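Local coordinates for excinuclease ABC, subunit A. (Deinococcus radiodurans, PDB 2VF7), which binds DNA, ATP and zinc as an ABC-family UvrA protein and probably takes part in recognising DNA damage for excision repair, at residues E471-K474 with H475-E478; D712-E716 with V717-Y721. The protein carries 1 engineered substitution. All blocks are in the same frame, centred on the assembly; numbering follows the deposited sequence. Where two conformers were deposited one is given.

How the contacts relate
Contact 1 (471-478) and contact 2 (712-721) are both local turns where the chain leaves a helical segment. Their centres lie 28 Å apart and their nearest atoms about 16 Å, so they do not touch. Both lie in the region of one ADP site, at different distances. In contact 1 the side chain of Leu473 is about 11 Å from that of Lys49, which binds this nucleotide. In contact 2 the side chain of Leu719 is about 9 Å from the ADP, and Tyr721 touches it. Contact 2 therefore reaches the nucleotide pocket directly, whereas contact 1 lies at the surface, beside the edge strand 464-468 and its neighbour 449-453.

Contact 1: E471-K474 with H475-E478; sequences EGLK and HVPE
Gly472 and Leu473 each offer a backbone carbonyl to the residue three positions on, as in a 3-10 turn. The bond from His475 N to Gly472 O is weak, at 3.3 Å. Val476 N makes a hydrogen bond to Leu473 O at 3.2 Å, with a straighter N-H angle of 168°. This donor stands well above the carbonyl plane of Leu473. Val476 then takes up an extended backbone and the 3-10 turn is left behind.

Among the side chains, CG1 of Val476 lies beside both carbonyl oxygens, 3.8 Å from Gly472 O and from Leu473 O. The same methyl is 4.3 Å from CD1 of Leu473, a loose apolar contact. Leu473 is buried. It packs between Leu450 and Asp452 of strand 449-453, Tyr466 of strand 464-468, and Leu485 and Phe486 of helix 480-487. The His475 ring lies obliquely to the turn, with ND1 3.9 Å from Gly472 O and no hydrogen bond between them. The Lys474 chain sets out trans to its own backbone nitrogen (chi1 176°) and bends at chi3, which brings NZ back to Glu471. There NZ forms a salt bridge and hydrogen bond with Glu471 OE1 at 3.2 Å, from above the carboxylate plane.

Phe486 touches Glu471 and Leu473 and makes a cation-pi contact with Lys474. One ring thus joins the exposed ion pair to the buried leucine.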
# COMPACT_ATOMS: atom_id res chain seq x y z
N GLU A 471 -14.37 -20.92 -33.94
CA GLU A 471 -14.68 -21.75 -35.11
C GLU A 471 -13.45 -22.29 -35.86
O GLU A 471 -13.56 -23.29 -36.57
CB GLU A 471 -15.60 -20.99 -36.08
CG GLU A 471 -17.05 -20.85 -35.60
CD GLU A 471 -17.89 -22.12 -35.82
OE1 GLU A 471 -18.12 -22.50 -36.99
OE2 GLU A 471 -18.32 -22.73 -34.81
N GLY A 472 -12.31 -21.64 -35.69
CA GLY A 472 -11.07 -22.06 -36.36
C GLY A 472 -10.30 -23.14 -35.62
O GLY A 472 -9.29 -23.64 -36.12
N LEU A 473 -10.76 -23.48 -34.42
CA LEU A 473 -10.19 -24.58 -33.64
C LEU A 473 -10.55 -25.92 -34.31
O LEU A 473 -9.94 -26.97 -34.06
CB LEU A 473 -10.71 -24.51 -32.20
CG LEU A 473 -10.09 -25.33 -31.06
CD1 LEU A 473 -8.64 -24.96 -30.82
CD2 LEU A 473 -10.90 -25.13 -29.81
N LYS A 474 -11.54 -25.85 -35.18
CA LYS A 474 -12.04 -26.99 -35.93
C LYS A 474 -10.99 -27.51 -36.92
O LYS A 474 -11.15 -28.59 -37.49
CB LYS A 474 -13.34 -26.55 -36.63
CG LYS A 474 -14.01 -27.54 -37.56
CD LYS A 474 -15.52 -27.28 -37.67
CE LYS A 474 -15.89 -25.79 -37.70
NZ LYS A 474 -17.35 -25.61 -37.44
N HIS A 475 -9.91 -26.74 -37.11
CA HIS A 475 -8.85 -27.12 -38.04
C HIS A 475 -7.52 -27.50 -37.36
O HIS A 475 -6.50 -27.67 -38.03
CB HIS A 475 -8.61 -25.99 -39.05
CG HIS A 475 -9.81 -25.62 -39.86
ND1 HIS A 475 -10.42 -24.39 -39.77
CD2 HIS A 475 -10.51 -26.32 -40.79
CE1 HIS A 475 -11.45 -24.34 -40.61
NE2 HIS A 475 -11.52 -25.50 -41.24
N VAL A 476 -7.54 -27.62 -36.04
CA VAL A 476 -6.35 -28.06 -35.28
C VAL A 476 -6.66 -29.32 -34.46
O VAL A 476 -7.37 -29.26 -33.44
CB VAL A 476 -5.62 -26.87 -34.51
CG1 VAL A 476 -6.45 -25.59 -34.51
CG2 VAL A 476 -5.17 -27.25 -33.09
N PRO A 477 -6.17 -30.49 -34.94
CA PRO A 477 -6.54 -31.83 -34.47
C PRO A 477 -5.80 -32.31 -33.22
O PRO A 477 -6.22 -33.29 -32.60
CB PRO A 477 -6.19 -32.72 -35.67
CG PRO A 477 -5.70 -31.78 -36.77
CD PRO A 477 -5.21 -30.58 -36.05
N GLU A 478 -4.73 -31.61 -32.84
CA GLU A 478 -4.00 -31.87 -31.60
C GLU A 478 -4.76 -31.31 -30.38
O GLU A 478 -4.41 -31.60 -29.23
CB GLU A 478 -2.57 -31.30 -31.68
CG GLU A 478 -2.50 -29.76 -31.81
CD GLU A 478 -1.21 -29.24 -32.46
OE1 GLU A 478 -0.38 -30.07 -32.91
OE2 GLU A 478 -1.03 -28.00 -32.52

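Contact 2: D712-E716 with V717-Y721; sequences DTLRE and VGLGY
Leu714 and Leu719 meet through both backbone and side chain where helix 705-716 ends. Leu719 N bonds to Leu714 O at 3.1 Å, nearly in line with the C=O bond. Gly718 N bonds to Arg715 O, also at 3.1 Å, but from above the carbonyl plane. With the positive phi of Gly718 (110°), this pair of bonds makes a Schellman motif. Val717 N adds only a weak bond to Thr713 O.

Two of these acceptors also meet side-chain carbons. CB of Leu719 lies 3.4 Å from Leu714 O, and CB of Val717 lies 3.3 Å from Thr713 O. With CG beside its own N (chi1 -57°), Leu719 turns CD1 onto Leu714 CD2, at 4.1 Å. The two chains cross at a slant.

Further out, Met602 touches both leucines, and helix 733-743 packs against them with Ala742 on Leu714 and Ile739 on Leu719. The carbonyl of Glu716 takes a hydrogen bond from Arg771; its OE2 forms a salt bridge with Lys778 NZ in the conformer given, but a second conformer makes this uncertain. Beyond the turn, the hydroxyl of Tyr721 bonds to Glu735.

Two good amide bonds and one weak one tie the chain back to the helix end. The Schellman pair satisfies Leu714 O and Arg715 O, while the leucines give the cap an apolar side. Tyr721 follows, in touch with the bound ADP.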
# COMPACT_ATOMS: atom_id res chain seq x y z
N ASP A 712 1.26 -44.27 -7.40
CA ASP A 712 0.43 -44.87 -8.45
C ASP A 712 -1.00 -44.29 -8.47
O ASP A 712 -1.53 -43.99 -9.54
CB ASP A 712 0.40 -46.40 -8.31
CG ASP A 712 -0.04 -47.11 -9.58
OD1 ASP A 712 0.60 -46.92 -10.64
OD2 ASP A 712 -1.03 -47.88 -9.52
N THR A 713 -1.61 -44.16 -7.28
CA THR A 713 -2.93 -43.51 -7.13
C THR A 713 -2.91 -42.01 -7.51
O THR A 713 -3.86 -41.49 -8.05
CB THR A 713 -3.52 -43.65 -5.70
OG1 THR A 713 -2.58 -43.12 -4.73
CG2 THR A 713 -3.82 -45.08 -5.38
N LEU A 714 -1.81 -41.34 -7.22
CA LEU A 714 -1.65 -39.95 -7.64
C LEU A 714 -1.52 -39.82 -9.14
O LEU A 714 -1.86 -38.80 -9.71
CB LEU A 714 -0.44 -39.33 -6.98
CG LEU A 714 -0.59 -39.08 -5.49
CD1 LEU A 714 0.78 -38.75 -4.93
CD2 LEU A 714 -1.59 -37.93 -5.23
N ARG A 715 -1.02 -40.87 -9.77
CA ARG A 715 -0.78 -40.85 -11.20
C ARG A 715 -2.06 -41.16 -11.93
O ARG A 715 -2.45 -40.44 -12.85
CB ARG A 715 0.35 -41.81 -11.58
CG ARG A 715 1.21 -41.33 -12.72
CD ARG A 715 2.42 -42.24 -12.93
NE ARG A 715 2.73 -42.40 -14.35
CZ ARG A 715 2.09 -43.24 -15.17
NH1 ARG A 715 1.11 -44.01 -14.72
NH2 ARG A 715 2.43 -43.32 -16.45
N GLU A 716 -2.73 -42.23 -11.49
CA GLU A 716 -4.05 -42.64 -11.97
C GLU A 716 -5.11 -41.52 -11.94
O GLU A 716 -6.05 -41.52 -12.74
CB GLU A 716 -4.57 -43.83 -11.14
CG GLU A 716 -4.08 -45.19 -11.61
CD GLU A 716 -4.42 -46.32 -10.63
OE1 GLU A 716 -3.97 -46.27 -9.46
OE2 GLU A 716 -5.13 -47.27 -11.04
N VAL A 717 -4.96 -40.60 -11.01
CA VAL A 717 -6.00 -39.60 -10.73
C VAL A 717 -5.71 -38.27 -11.49
O VAL A 717 -6.51 -37.33 -11.47
CB VAL A 717 -6.22 -39.48 -9.18
CG1 VAL A 717 -5.51 -38.27 -8.56
CG2 VAL A 717 -7.68 -39.52 -8.83
N GLY A 718 -4.56 -38.24 -12.17
CA GLY A 718 -4.22 -37.19 -13.14
C GLY A 718 -3.13 -36.20 -12.76
O GLY A 718 -2.92 -35.23 -13.48
N LEU A 719 -2.43 -36.46 -11.65
CA LEU A 719 -1.50 -35.50 -11.08
C LEU A 719 -0.01 -35.79 -11.34
O LEU A 719 0.82 -35.41 -10.56
CB LEU A 719 -1.74 -35.36 -9.57
CG LEU A 719 -3.12 -34.96 -9.06
CD1 LEU A 719 -3.07 -34.87 -7.58
CD2 LEU A 719 -3.57 -33.64 -9.64
N GLY A 720 0.32 -36.42 -12.45
CA GLY A 720 1.68 -36.79 -12.72
C GLY A 720 2.62 -35.61 -12.86
O GLY A 720 3.83 -35.77 -12.74
N TYR A 721 2.06 -34.43 -13.12
CA TYR A 721 2.87 -33.24 -13.39
C TYR A 721 3.34 -32.56 -12.11
O TYR A 721 4.26 -31.75 -12.14
CB TYR A 721 2.10 -32.26 -14.32
CG TYR A 721 0.81 -31.71 -13.76
CD1 TYR A 721 0.77 -30.49 -13.10
CD2 TYR A 721 -0.38 -32.42 -13.88
CE1 TYR A 721 -0.40 -29.99 -12.58
CE2 TYR A 721 -1.56 -31.94 -13.36
CZ TYR A 721 -1.57 -30.72 -12.72
OH TYR A 721 -2.75 -30.24 -12.21